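PDB 6KSU: Alpha/beta hydrolase from Streptomyces albidoflavus, which probably cyclises non-ribosomal peptides into macrolactams by heterochiral coupling, as a cyclase related to penicillin-binding proteins. Local coordinates for residues 445-450 and 460-464; 392-398 and 466-471; 381-387 and 426-430; 134-140 and 171-177; 291-296 and 308-314. One frame throughout, in Å; residues are numbered along the deposited sequence.

Contact 1. Residues 445-450 and 460-464; sequences ITGRFV and LLQYG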
# COMPACT_ATOMS: atom_id res chain seq x y z
N ILE A 445 13.21 -15.16 3.36
CA ILE A 445 11.77 -15.10 3.09
C ILE A 445 11.03 -15.91 4.14
O ILE A 445 11.16 -17.13 4.19
CB ILE A 445 11.42 -15.59 1.68
CG1 ILE A 445 12.10 -14.70 0.61
CG2 ILE A 445 9.91 -15.61 1.49
CD1 ILE A 445 11.96 -15.22 -0.81
N THR A 446 10.24 -15.23 4.97
CA THR A 446 9.27 -15.90 5.82
C THR A 446 7.90 -15.84 5.16
O THR A 446 7.40 -14.76 4.87
CB THR A 446 9.21 -15.30 7.21
OG1 THR A 446 10.43 -15.58 7.90
CG2 THR A 446 8.02 -15.89 7.98
N GLY A 447 7.31 -17.01 4.93
CA GLY A 447 6.00 -17.08 4.34
C GLY A 447 5.23 -18.25 4.91
O GLY A 447 5.64 -18.84 5.91
N ARG A 448 4.10 -18.59 4.28
CA ARG A 448 3.35 -19.79 4.63
C ARG A 448 2.82 -20.44 3.36
O ARG A 448 2.70 -19.82 2.30
CB ARG A 448 2.18 -19.51 5.57
CG ARG A 448 1.06 -18.66 4.94
CD ARG A 448 -0.13 -18.58 5.86
NE ARG A 448 -1.20 -17.78 5.28
CZ ARG A 448 -2.34 -17.50 5.90
NH1 ARG A 448 -2.56 -17.94 7.13
NH2 ARG A 448 -3.25 -16.76 5.28
N PHE A 449 2.54 -21.73 3.48
CA PHE A 449 1.75 -22.45 2.51
C PHE A 449 0.28 -22.42 2.90
O PHE A 449 -0.07 -22.34 4.08
CB PHE A 449 2.24 -23.89 2.39
CG PHE A 449 3.65 -23.98 1.92
CD1 PHE A 449 3.94 -23.92 0.57
CD2 PHE A 449 4.69 -24.03 2.83
CE1 PHE A 449 5.24 -23.96 0.14
CE2 PHE A 449 5.99 -24.06 2.40
CZ PHE A 449 6.27 -24.03 1.06
N VAL A 450 -0.57 -22.47 1.89
CA VAL A 450 -2.01 -22.45 2.07
C VAL A 450 -2.61 -23.60 1.27
O VAL A 450 -2.24 -23.81 0.11
CB VAL A 450 -2.62 -21.10 1.64
CG1 VAL A 450 -4.13 -21.08 1.86
CG2 VAL A 450 -1.94 -19.98 2.42
N LEU A 460 -1.10 -22.91 -2.36
CA LEU A 460 -0.59 -21.55 -2.35
C LEU A 460 0.65 -21.44 -1.48
O LEU A 460 0.76 -22.08 -0.43
CB LEU A 460 -1.63 -20.56 -1.82
CG LEU A 460 -2.73 -20.23 -2.82
CD1 LEU A 460 -3.55 -19.07 -2.27
CD2 LEU A 460 -2.07 -19.89 -4.15
N LEU A 461 1.56 -20.59 -1.93
CA LEU A 461 2.62 -20.02 -1.12
C LEU A 461 2.35 -18.53 -1.00
O LEU A 461 2.14 -17.85 -2.01
CB LEU A 461 3.97 -20.32 -1.79
CG LEU A 461 5.35 -19.83 -1.37
CD1 LEU A 461 6.41 -20.73 -2.03
CD2 LEU A 461 5.61 -18.33 -1.67
N GLN A 462 2.32 -18.00 0.23
CA GLN A 462 2.25 -16.55 0.36
C GLN A 462 3.31 -16.02 1.32
O GLN A 462 3.67 -16.66 2.31
CB GLN A 462 0.82 -16.07 0.75
CG GLN A 462 0.28 -16.49 2.08
CD GLN A 462 -1.16 -16.06 2.28
OE1 GLN A 462 -1.71 -16.24 3.37
NE2 GLN A 462 -1.79 -15.50 1.25
N TYR A 463 3.82 -14.83 0.98
CA TYR A 463 4.82 -14.05 1.72
C TYR A 463 4.77 -12.62 1.21
O TYR A 463 4.45 -12.38 0.05
CB TYR A 463 6.24 -14.61 1.54
CG TYR A 463 6.90 -14.29 0.19
CD1 TYR A 463 7.82 -13.24 0.08
CD2 TYR A 463 6.61 -15.03 -0.95
CE1 TYR A 463 8.45 -12.95 -1.14
CE2 TYR A 463 7.22 -14.74 -2.19
CZ TYR A 463 8.15 -13.70 -2.26
OH TYR A 463 8.77 -13.38 -3.45
N GLY A 464 5.16 -11.68 2.08
CA GLY A 464 5.04 -10.26 1.73
C GLY A 464 3.64 -9.88 1.27
O GLY A 464 3.48 -8.97 0.44

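Contact 2. Residues 392-398 and 466-471; sequences HLGTYAN and RAMHRL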
# COMPACT_ATOMS: atom_id res chain seq x y z
N HIS A 392 5.65 -30.68 -1.48
CA HIS A 392 5.76 -29.25 -1.63
C HIS A 392 6.45 -28.86 -2.93
O HIS A 392 6.42 -27.69 -3.30
CB HIS A 392 6.51 -28.65 -0.45
CG HIS A 392 5.69 -28.52 0.80
ND1 HIS A 392 5.48 -29.56 1.67
CD2 HIS A 392 5.02 -27.46 1.32
CE1 HIS A 392 4.72 -29.16 2.67
NE2 HIS A 392 4.42 -27.89 2.48
N LEU A 393 7.07 -29.82 -3.62
CA LEU A 393 7.81 -29.49 -4.83
C LEU A 393 6.87 -28.94 -5.89
O LEU A 393 5.70 -29.31 -5.96
CB LEU A 393 8.56 -30.72 -5.38
CG LEU A 393 9.47 -31.50 -4.42
CD1 LEU A 393 9.78 -32.93 -4.93
CD2 LEU A 393 10.76 -30.74 -4.18
N GLY A 394 7.39 -28.07 -6.72
CA GLY A 394 6.59 -27.48 -7.77
C GLY A 394 7.01 -26.06 -8.04
O GLY A 394 7.91 -25.52 -7.40
N THR A 395 6.36 -25.47 -9.04
CA THR A 395 6.58 -24.10 -9.47
C THR A 395 5.41 -23.24 -8.99
O THR A 395 4.25 -23.61 -9.19
CB THR A 395 6.70 -24.02 -10.99
OG1 THR A 395 7.79 -24.84 -11.43
CG2 THR A 395 6.94 -22.59 -11.44
N TYR A 396 5.70 -22.12 -8.34
CA TYR A 396 4.64 -21.24 -7.87
C TYR A 396 4.75 -19.90 -8.58
O TYR A 396 5.86 -19.44 -8.88
CB TYR A 396 4.69 -21.05 -6.35
CG TYR A 396 4.57 -22.35 -5.58
CD1 TYR A 396 3.42 -22.64 -4.85
CD2 TYR A 396 5.61 -23.28 -5.56
CE1 TYR A 396 3.30 -23.82 -4.13
CE2 TYR A 396 5.50 -24.47 -4.85
CZ TYR A 396 4.34 -24.73 -4.14
OH TYR A 396 4.21 -25.90 -3.43
N ALA A 397 3.61 -19.28 -8.86
CA ALA A 397 3.67 -18.10 -9.70
C ALA A 397 2.63 -17.08 -9.29
O ALA A 397 1.52 -17.42 -8.86
CB ALA A 397 3.50 -18.43 -11.18
N ASN A 398 3.03 -15.81 -9.44
CA ASN A 398 2.13 -14.66 -9.42
C ASN A 398 2.50 -13.83 -10.64
O ASN A 398 3.44 -13.01 -10.58
CB ASN A 398 2.27 -13.86 -8.12
CG ASN A 398 1.22 -12.77 -8.00
OD1 ASN A 398 1.04 -11.96 -8.91
ND2 ASN A 398 0.51 -12.74 -6.86
N ARG A 466 1.78 -11.29 -0.84
CA ARG A 466 1.40 -11.82 -2.14
C ARG A 466 1.20 -13.33 -2.06
O ARG A 466 1.85 -14.00 -1.26
CB ARG A 466 2.47 -11.51 -3.20
CG ARG A 466 2.24 -10.17 -3.91
CD ARG A 466 2.78 -9.02 -3.07
NE ARG A 466 2.96 -7.79 -3.84
CZ ARG A 466 3.24 -6.61 -3.29
NH1 ARG A 466 3.38 -6.53 -1.97
NH2 ARG A 466 3.37 -5.52 -4.06
N ALA A 467 0.29 -13.84 -2.89
CA ALA A 467 0.12 -15.27 -3.11
C ALA A 467 0.81 -15.65 -4.42
O ALA A 467 0.95 -14.85 -5.33
CB ALA A 467 -1.37 -15.68 -3.19
N MET A 468 1.26 -16.89 -4.48
CA MET A 468 1.81 -17.45 -5.71
C MET A 468 1.13 -18.79 -5.95
O MET A 468 1.10 -19.63 -5.05
CB MET A 468 3.33 -17.60 -5.60
CG MET A 468 3.98 -16.35 -5.03
SD MET A 468 5.66 -15.98 -5.51
CE MET A 468 5.68 -16.39 -7.24
N HIS A 469 0.62 -18.98 -7.16
CA HIS A 469 -0.16 -20.17 -7.48
C HIS A 469 0.72 -21.34 -7.89
O HIS A 469 1.49 -21.24 -8.85
CB HIS A 469 -1.13 -19.83 -8.62
CG HIS A 469 -2.16 -20.89 -8.86
ND1 HIS A 469 -2.90 -20.96 -10.02
CD2 HIS A 469 -2.58 -21.91 -8.08
CE1 HIS A 469 -3.74 -21.98 -9.94
NE2 HIS A 469 -3.56 -22.58 -8.77
N ARG A 470 0.59 -22.47 -7.19
CA ARG A 470 1.26 -23.71 -7.63
C ARG A 470 0.76 -24.13 -9.01
O ARG A 470 -0.44 -24.34 -9.20
CB ARG A 470 1.01 -24.83 -6.62
CG ARG A 470 1.81 -26.09 -6.86
CD ARG A 470 1.72 -26.99 -5.65
NE ARG A 470 2.55 -28.19 -5.74
CZ ARG A 470 2.43 -29.25 -4.94
NH1 ARG A 470 1.50 -29.25 -3.99
NH2 ARG A 470 3.24 -30.29 -5.07
N LEU A 471 1.67 -24.23 -9.97
CA LEU A 471 1.23 -24.46 -11.33
C LEU A 471 0.82 -25.91 -11.52
O LEU A 471 1.36 -26.82 -10.87
CB LEU A 471 2.32 -24.10 -12.33
CG LEU A 471 2.76 -22.64 -12.39
CD1 LEU A 471 3.67 -22.45 -13.60
CD2 LEU A 471 1.54 -21.73 -12.44
OXT LEU A 471 -0.06 -26.20 -12.33
O HOH W 1 4.28 -27.10 -10.11

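Contact 3. Residues 381-387 and 426-430; sequences PDSAPLA and SLHED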
# COMPACT_ATOMS: atom_id res chain seq x y z
N PRO A 381 9.05 -18.78 14.06
CA PRO A 381 8.52 -20.10 14.44
C PRO A 381 9.17 -20.63 15.71
O PRO A 381 10.40 -20.62 15.85
CB PRO A 381 8.85 -20.98 13.23
CG PRO A 381 9.23 -20.03 12.13
CD PRO A 381 9.80 -18.83 12.79
N ASP A 382 8.33 -21.12 16.64
CA ASP A 382 8.83 -21.72 17.87
C ASP A 382 9.53 -23.04 17.60
O ASP A 382 10.58 -23.34 18.19
CB ASP A 382 7.69 -21.99 18.86
CG ASP A 382 6.78 -20.80 19.06
OD1 ASP A 382 5.88 -20.90 19.92
OD2 ASP A 382 6.96 -19.77 18.37
N SER A 383 8.95 -23.85 16.72
CA SER A 383 9.22 -25.27 16.61
C SER A 383 10.47 -25.54 15.77
O SER A 383 11.02 -24.66 15.11
CB SER A 383 8.02 -25.97 15.99
OG SER A 383 7.78 -25.47 14.69
N ALA A 384 10.89 -26.80 15.80
CA ALA A 384 11.97 -27.33 14.99
C ALA A 384 11.49 -27.57 13.57
O ALA A 384 10.30 -27.78 13.34
CB ALA A 384 12.49 -28.64 15.60
N PRO A 385 12.39 -27.54 12.59
CA PRO A 385 11.98 -27.76 11.20
C PRO A 385 11.33 -29.12 11.02
O PRO A 385 11.77 -30.12 11.59
CB PRO A 385 13.29 -27.67 10.41
CG PRO A 385 14.23 -26.95 11.30
CD PRO A 385 13.84 -27.29 12.70
N LEU A 386 10.27 -29.16 10.22
CA LEU A 386 9.62 -30.42 9.92
C LEU A 386 10.44 -31.22 8.91
O LEU A 386 11.35 -30.70 8.25
CB LEU A 386 8.21 -30.21 9.37
CG LEU A 386 7.30 -29.25 10.11
CD1 LEU A 386 6.10 -28.93 9.25
CD2 LEU A 386 6.91 -29.83 11.45
N ALA A 387 10.08 -32.50 8.80
CA ALA A 387 10.66 -33.36 7.78
C ALA A 387 10.39 -32.79 6.39
O ALA A 387 9.29 -32.30 6.12
CB ALA A 387 10.06 -34.77 7.89
N SER A 426 13.24 -24.16 5.13
CA SER A 426 12.87 -24.86 6.35
C SER A 426 11.36 -24.84 6.48
O SER A 426 10.76 -23.76 6.47
CB SER A 426 13.49 -24.23 7.59
OG SER A 426 14.87 -24.44 7.61
N LEU A 427 10.77 -26.02 6.61
CA LEU A 427 9.33 -26.16 6.81
C LEU A 427 9.04 -26.21 8.30
O LEU A 427 9.73 -26.91 9.05
CB LEU A 427 8.81 -27.42 6.13
CG LEU A 427 8.79 -27.40 4.60
CD1 LEU A 427 8.04 -28.60 4.08
CD2 LEU A 427 8.17 -26.11 4.07
N HIS A 428 8.02 -25.46 8.73
CA HIS A 428 7.70 -25.31 10.15
C HIS A 428 6.22 -25.59 10.36
O HIS A 428 5.46 -25.80 9.41
CB HIS A 428 8.06 -23.90 10.65
CG HIS A 428 9.51 -23.74 10.98
ND1 HIS A 428 10.41 -23.20 10.09
CD2 HIS A 428 10.22 -24.09 12.07
CE1 HIS A 428 11.62 -23.20 10.63
NE2 HIS A 428 11.53 -23.74 11.83
N GLU A 429 5.81 -25.58 11.62
CA GLU A 429 4.42 -25.87 11.97
C GLU A 429 3.50 -24.73 11.54
O GLU A 429 3.94 -23.61 11.27
CB GLU A 429 4.30 -26.14 13.47
CG GLU A 429 4.72 -27.57 13.86
CD GLU A 429 4.57 -27.87 15.35
OE1 GLU A 429 3.43 -27.84 15.86
OE2 GLU A 429 5.60 -28.17 16.00
N ASP A 430 2.21 -25.04 11.48
CA ASP A 430 1.18 -24.12 11.00
C ASP A 430 1.42 -23.72 9.54
O ASP A 430 0.98 -22.65 9.10
CB ASP A 430 1.08 -22.87 11.89
CG ASP A 430 0.66 -23.21 13.32
OD1 ASP A 430 -0.21 -24.09 13.50
OD2 ASP A 430 1.22 -22.59 14.26
O HOH W 2 12.18 -28.37 6.72

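Contact 4. Residues 134-140 and 171-177; sequences HTAGVVD and AFSYSNT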
# COMPACT_ATOMS: atom_id res chain seq x y z
N HIS A 134 -8.17 -6.94 -1.82
CA HIS A 134 -7.14 -7.80 -2.41
C HIS A 134 -7.51 -9.28 -2.26
O HIS A 134 -6.64 -10.14 -2.08
CB HIS A 134 -5.76 -7.51 -1.81
CG HIS A 134 -5.30 -6.10 -2.01
ND1 HIS A 134 -4.76 -5.65 -3.19
CD2 HIS A 134 -5.32 -5.03 -1.17
CE1 HIS A 134 -4.47 -4.36 -3.08
NE2 HIS A 134 -4.80 -3.97 -1.86
N THR A 135 -8.79 -9.61 -2.33
CA THR A 135 -9.20 -11.00 -2.23
C THR A 135 -9.87 -11.46 -3.51
O THR A 135 -10.71 -12.35 -3.48
CB THR A 135 -10.14 -11.21 -1.04
OG1 THR A 135 -11.21 -10.26 -1.11
CG2 THR A 135 -9.41 -11.06 0.28
N ALA A 136 -9.53 -10.86 -4.64
CA ALA A 136 -10.19 -11.22 -5.88
C ALA A 136 -9.41 -12.22 -6.71
O ALA A 136 -9.91 -12.69 -7.74
CB ALA A 136 -10.49 -9.98 -6.72
N GLY A 137 -8.20 -12.58 -6.29
CA GLY A 137 -7.41 -13.51 -7.06
C GLY A 137 -6.75 -12.91 -8.28
O GLY A 137 -6.27 -13.66 -9.13
N VAL A 138 -6.71 -11.59 -8.38
CA VAL A 138 -5.98 -10.93 -9.46
C VAL A 138 -4.49 -10.97 -9.16
O VAL A 138 -4.06 -10.78 -8.01
CB VAL A 138 -6.49 -9.48 -9.63
CG1 VAL A 138 -6.15 -8.96 -11.01
CG2 VAL A 138 -8.01 -9.39 -9.38
N VAL A 139 -3.69 -11.21 -10.19
CA VAL A 139 -2.24 -11.13 -10.08
C VAL A 139 -1.82 -9.70 -9.72
O VAL A 139 -2.61 -8.76 -9.83
CB VAL A 139 -1.55 -11.60 -11.37
CG1 VAL A 139 -1.83 -13.08 -11.64
CG2 VAL A 139 -2.01 -10.76 -12.54
N ASP A 140 -0.57 -9.53 -9.31
CA ASP A 140 -0.12 -8.23 -8.83
C ASP A 140 0.13 -7.25 -9.99
O ASP A 140 -0.43 -6.16 -10.01
CB ASP A 140 1.12 -8.39 -7.95
CG ASP A 140 1.65 -7.06 -7.41
OD1 ASP A 140 0.90 -6.05 -7.41
OD2 ASP A 140 2.82 -7.02 -6.98
N ALA A 171 -8.34 -16.20 -0.76
CA ALA A 171 -7.16 -15.78 -0.01
C ALA A 171 -6.77 -14.34 -0.36
O ALA A 171 -7.05 -13.83 -1.44
CB ALA A 171 -5.98 -16.72 -0.27
N PHE A 172 -6.07 -13.71 0.58
CA PHE A 172 -5.51 -12.38 0.34
C PHE A 172 -4.31 -12.48 -0.60
O PHE A 172 -3.43 -13.33 -0.42
CB PHE A 172 -5.10 -11.75 1.66
CG PHE A 172 -4.46 -10.39 1.52
CD1 PHE A 172 -5.24 -9.23 1.55
CD2 PHE A 172 -3.09 -10.27 1.34
CE1 PHE A 172 -4.67 -7.97 1.41
CE2 PHE A 172 -2.49 -8.99 1.20
CZ PHE A 172 -3.29 -7.84 1.24
N SER A 173 -4.29 -11.63 -1.63
CA SER A 173 -3.06 -11.43 -2.39
C SER A 173 -3.02 -9.98 -2.88
O SER A 173 -3.90 -9.54 -3.62
CB SER A 173 -2.96 -12.40 -3.57
OG SER A 173 -1.73 -12.23 -4.25
N TYR A 174 -1.99 -9.25 -2.47
CA TYR A 174 -1.91 -7.83 -2.81
C TYR A 174 -1.80 -7.66 -4.31
O TYR A 174 -1.09 -8.41 -4.99
CB TYR A 174 -0.70 -7.21 -2.11
CG TYR A 174 -0.64 -5.71 -2.13
CD1 TYR A 174 -0.97 -4.96 -0.98
CD2 TYR A 174 -0.23 -5.02 -3.26
CE1 TYR A 174 -0.88 -3.56 -0.98
CE2 TYR A 174 -0.15 -3.60 -3.26
CZ TYR A 174 -0.48 -2.89 -2.12
OH TYR A 174 -0.39 -1.52 -2.11
N SER A 175 -2.51 -6.67 -4.85
CA SER A 175 -2.65 -6.55 -6.30
C SER A 175 -2.80 -5.08 -6.68
O SER A 175 -3.82 -4.46 -6.39
CB SER A 175 -3.85 -7.38 -6.79
OG SER A 175 -4.10 -7.17 -8.17
N ASN A 176 -1.77 -4.52 -7.31
CA ASN A 176 -1.91 -3.20 -7.92
C ASN A 176 -2.93 -3.24 -9.05
O ASN A 176 -3.70 -2.29 -9.24
CB ASN A 176 -0.54 -2.74 -8.45
CG ASN A 176 0.44 -2.41 -7.34
OD1 ASN A 176 0.11 -1.66 -6.43
ND2 ASN A 176 1.63 -2.99 -7.40
N THR A 177 -2.92 -4.33 -9.81
CA THR A 177 -3.84 -4.49 -10.93
C THR A 177 -5.28 -4.52 -10.45
O THR A 177 -6.18 -3.99 -11.12
CB THR A 177 -3.49 -5.77 -11.68
OG1 THR A 177 -2.09 -5.74 -11.99
CG2 THR A 177 -4.32 -5.91 -12.95
O HOH W 3 -5.30 -10.69 -5.62
O HOH W 4 -1.79 -10.76 -6.41

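Contact 5. Residues 291-296 and 308-314; sequences AMRTCV and WGLGLMR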
# COMPACT_ATOMS: atom_id res chain seq x y z
N ALA A 291 -16.87 0.34 7.02
CA ALA A 291 -16.59 -0.72 6.05
C ALA A 291 -15.11 -0.74 5.63
O ALA A 291 -14.48 -1.82 5.59
CB ALA A 291 -17.49 -0.54 4.84
N MET A 292 -14.53 0.43 5.32
CA MET A 292 -13.11 0.51 4.97
C MET A 292 -12.22 -0.07 6.06
O MET A 292 -11.17 -0.66 5.77
CB MET A 292 -12.72 1.96 4.69
CG MET A 292 -13.42 2.48 3.48
SD MET A 292 -12.78 4.03 2.89
CE MET A 292 -11.04 3.58 2.64
N ARG A 293 -12.65 0.10 7.31
CA ARG A 293 -11.96 -0.36 8.50
C ARG A 293 -12.24 -1.83 8.83
O ARG A 293 -11.46 -2.45 9.56
CB ARG A 293 -12.40 0.52 9.67
CG ARG A 293 -11.56 0.42 10.89
CD ARG A 293 -11.63 1.69 11.72
NE ARG A 293 -12.90 1.97 12.40
CZ ARG A 293 -13.53 3.14 12.36
NH1 ARG A 293 -13.06 4.15 11.64
NH2 ARG A 293 -14.66 3.31 13.04
N THR A 294 -13.36 -2.40 8.37
CA THR A 294 -13.74 -3.74 8.79
C THR A 294 -12.98 -4.79 7.98
O THR A 294 -13.14 -4.89 6.77
CB THR A 294 -15.25 -3.95 8.66
OG1 THR A 294 -15.93 -2.95 9.42
CG2 THR A 294 -15.66 -5.34 9.18
N CYS A 295 -12.14 -5.57 8.66
CA CYS A 295 -11.27 -6.49 7.95
C CYS A 295 -12.05 -7.71 7.45
O CYS A 295 -13.06 -8.12 8.02
CB CYS A 295 -10.12 -6.94 8.85
SG CYS A 295 -8.98 -5.55 9.24
N VAL A 296 -11.58 -8.25 6.33
CA VAL A 296 -12.14 -9.48 5.77
C VAL A 296 -11.78 -10.65 6.68
O VAL A 296 -10.59 -10.85 6.97
CB VAL A 296 -11.59 -9.71 4.36
CG1 VAL A 296 -12.06 -11.09 3.83
CG2 VAL A 296 -12.02 -8.62 3.44
N TRP A 308 -6.87 -6.86 6.47
CA TRP A 308 -7.12 -5.86 5.43
C TRP A 308 -8.61 -5.64 5.31
O TRP A 308 -9.41 -6.59 5.36
CB TRP A 308 -6.56 -6.29 4.07
CG TRP A 308 -5.95 -5.15 3.32
CD1 TRP A 308 -6.60 -4.22 2.56
CD2 TRP A 308 -4.56 -4.81 3.26
NE1 TRP A 308 -5.69 -3.32 2.03
CE2 TRP A 308 -4.43 -3.67 2.45
CE3 TRP A 308 -3.40 -5.39 3.80
CZ2 TRP A 308 -3.20 -3.10 2.15
CZ3 TRP A 308 -2.18 -4.81 3.52
CH2 TRP A 308 -2.09 -3.67 2.71
N GLY A 309 -8.99 -4.39 5.12
CA GLY A 309 -10.37 -4.03 4.92
C GLY A 309 -10.59 -3.54 3.50
O GLY A 309 -10.10 -4.14 2.55
N LEU A 310 -11.31 -2.44 3.33
CA LEU A 310 -11.49 -1.85 2.00
C LEU A 310 -10.55 -0.65 1.91
O LEU A 310 -10.89 0.45 2.32
CB LEU A 310 -12.95 -1.47 1.77
CG LEU A 310 -13.98 -2.53 2.20
CD1 LEU A 310 -15.41 -2.03 1.98
CD2 LEU A 310 -13.74 -3.84 1.46
N GLY A 311 -9.35 -0.88 1.39
CA GLY A 311 -8.38 0.18 1.21
C GLY A 311 -7.61 0.59 2.44
O GLY A 311 -6.83 1.54 2.37
N LEU A 312 -7.84 -0.07 3.57
CA LEU A 312 -7.02 0.08 4.77
C LEU A 312 -6.55 -1.30 5.23
O LEU A 312 -7.30 -2.27 5.16
CB LEU A 312 -7.80 0.74 5.88
CG LEU A 312 -8.13 2.23 5.73
CD1 LEU A 312 -9.37 2.53 6.54
CD2 LEU A 312 -6.96 3.11 6.17
N MET A 313 -5.31 -1.36 5.71
CA MET A 313 -4.80 -2.51 6.46
C MET A 313 -4.86 -2.22 7.96
O MET A 313 -4.96 -1.07 8.39
CB MET A 313 -3.36 -2.84 6.04
CG MET A 313 -2.29 -1.93 6.69
SD MET A 313 -0.66 -2.09 5.93
CE MET A 313 0.28 -0.81 6.75
N ARG A 314 -4.75 -3.29 8.76
CA ARG A 314 -4.77 -3.22 10.21
C ARG A 314 -3.47 -3.76 10.79
O ARG A 314 -3.02 -4.85 10.41
CB ARG A 314 -5.96 -4.02 10.76
CG ARG A 314 -5.99 -4.12 12.27
CD ARG A 314 -7.29 -4.74 12.74
NE ARG A 314 -7.43 -6.14 12.32
CZ ARG A 314 -6.84 -7.16 12.94
NH1 ARG A 314 -6.07 -6.94 14.00
NH2 ARG A 314 -7.02 -8.39 12.49
O HOH W 5 -8.00 -9.59 6.30

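Contact 1. Residues 445-450 and 460-464
Phe-449 and Leu-461 face each other as a non-hydrogen-bonded antiparallel pair, and their side chains share one face of the sheet, with CE1 of the ring 4.1 Å from Leu-461 CD1. His-392 meets the same phenyl ring edge-to-face, and Phe-433 touches it. Further along, Ile-445 lays its CG2 branch over one face of the Tyr-463 ring, 3.8 Å from the centroid, in a CH-pi contact; the beta-branch suits the place, since CG1 carries on along the ring rim to bring CD1 near Tyr-463 CE1. Gly-447 fits beside this pair because a CB would run into Gln-462 O, 3.1 Å from Gly-447 CA. The two segments belong to the hairpin of strands 445-451 and 458-463 in an eight-stranded up-and-down barrel resembling those of lipocalins. On the other face Val-450 CB packs 3.6 Å from Leu-460 CB, while their backbones exchange two hydrogen bonds. Beside them, Arg-448 and Gln-462 both place CG between the backbone N and the carbonyl carbon (chi1 near 65°), then extend side by side, amide and guanidinium planes 8° apart. Gln-462 OE1 accepts from NE and NH2 of Arg-448 in the guanidinium plane, though the 2.5 Å lengths are doubtful. Phe-302 touches both long chains.

Contact 2. Residues 392-398 and 466-471
Arg-470 runs alongside Tyr-396 with its CG over one face of the ring, 4.2 Å from the centroid in a CH-pi contact. Its CG stands opposite the backbone N (chi1 -172°) and the chain stays extended, letting the methylenes follow the ring out to the hydroxyl. There NH2 donates to Leu-393 O at 2.8 Å, while Tyr-396 OH donates to His-392 O; a long side chain with a polar end suits this place. Met-468 packs its CB 3.8 Å from Tyr-396 CB and bends to bring CE near Tyr-396 O. At the other end of the strand pair Asn-398 ND2 gives Ala-467 O a nearly in-plane bond of 2.6 Å, and Asn-398 OD1 accepts from Asp-140 N. The outer side is looser: the side chain of the exposed C-terminal Leu-471 lightly touches Thr-395 and Ala-397, CD2 lying 4.0 Å from Ala-397 CB. Its N bonds Thr-395 O, and a water links its O to Thr-395 N. Strands 394-398 and 466-470, first and last of eight, run antiparallel with a strong twist, their short axes at 135°; Tyr-396 with Arg-470 (non-hydrogen-bonded) and Ala-397 with His-469 (hydrogen-bonded) pair in the seam that closes an up-and-down beta barrel.

Contact 3. Residues 381-387 and 426-430
Leu-427, last residue of its strand, accepts a bond from Leu-386 N at its carbonyl O, 2.6 Å away, and its own N donates to a water that in turn donates to Leu-386 O. One direct bond and one through water thus tie the irregular segment to the strand end without forming a beta bridge. His-428 comes next, its ring between two prolines: Pro-381 CB lies over one face, 3.8 Å from the centroid, and Pro-385 CA over the opposite face. Ser-383 O sits at the ring edge, 3.2 Å from CD2. The proline carbons offer an apolar surface to both faces of the flat imidazole. Leu-386 reaches past Leu-427 to bring CD1 3.2 Å from His-428 O. Glu-429 follows at the exposed rim, where OE2 approaches Ser-383 CB at 3.3 Å and CG meets Leu-386 CD2 at 4.0 Å, a place where a charged side chain can remain hydrated. The whole is a surface packing of the irregular connection between helix 355-365 and strand 394-398 against the end of barrel strand 420-427.

Contact 4. Residues 134-140 and 171-177
His-134 leans into residues 172-175. Its CB lies 3.4 Å from Phe-172 CE1, and CG rests near Tyr-174 CA. ND1 approaches the Ser-175 backbone. CE1 stands over the centre of the Tyr-174 ring, NE2 reaches 4.0 Å to Tyr-174 CE1, and the rings of His-134 and Tyr-174 form an offset stack, planes 11° apart. His-134, with positive phi, ends helix 128-132 in a Schellman motif, and its O accepts from Ser-173 N. With CG anti to the backbone N (chi1 180°), the Asp-140 carboxylate swings toward helix 176-189, where OD1 accepts from Asn-176 N at 3.1 Å; OD2 pairs with Arg-466. Thr-177 OG1 and N grip Asp-140 O from one face of its plane. Ser-175, N-cap of that helix, donates OG to Val-139 O at 2.7 Å while capping Gly-178 N; a short hydroxyl suits this start as donor and acceptor. Asn-176 OD1 meets Lys-86, and Tyr-174 OH makes weak bonds to Ser-83 and Lys-86, consistent with the SxxK and YxN motifs of a penicillin-binding-protein active site.

Contact 5. Residues 291-296 and 308-314
Arg-314 presents the edge of its guanidinium to Cys-295, whose SG lies in that plane and accepts a weak bond from NE at 3.5 Å; NH1 turns instead to Gly-316 O. The other flat group, the Trp-308 indole, carries Leu-312 C and Met-313 CB on one face, and His-134 meets it edge-to-face. The backbone of Trp-308 serves the contact: Trp-308 O accepts from Val-296 N at 2.9 Å, and a water accepts from Trp-308 N and probably donates to Val-296 O. At Gly-309 the chain passes so near the helix end that a side chain would strike Met-292 O. That same carbonyl takes Leu-310 N at 3.0 Å, the donor lying above its plane. Apolar chains fill the inner side, with Leu-310 CD1 3.8 Å from Ala-291 CB and Leu-312 CD1 3.9 Å from Met-292 CB. Met-292, flexible and bent at its sulfur, continues to Ala-90 and Met-94 of helix 85-98. Helix 286-293 is thereby docked on the connection between strands 307-308 and 313-315, at one margin of the antiparallel sheet of the beta-lactamase-type fold.

In the fold
Contacts 1 and 2 lie in the C-terminal barrel, and contact 3 packs the connection leading to it on a barrel strand end; contacts 4 and 5 belong to the beta-lactamase-like part. Contacts 1 and 2, centres 10 Å apart, are joined by Met-468 N and Leu-461 O at 2.8 Å; contact 3 touches contact 1 through Leu-427 and Phe-449. The two parts meet where contacts 1 and 2 reach contact 4: Leu-460 CD1 lies 3.9 Å from Ala-171 CB, Ser-173 OG 2.9 Å from Ala-467 N in a probable hydrogen bond, and Arg-466 touches Tyr-174 of the probable SxxK site. Trp-308 of contact 5 packs on His-134, Phe-172 and Tyr-174. Contact 3 is remote, about 27 Å from contact 4 between centres.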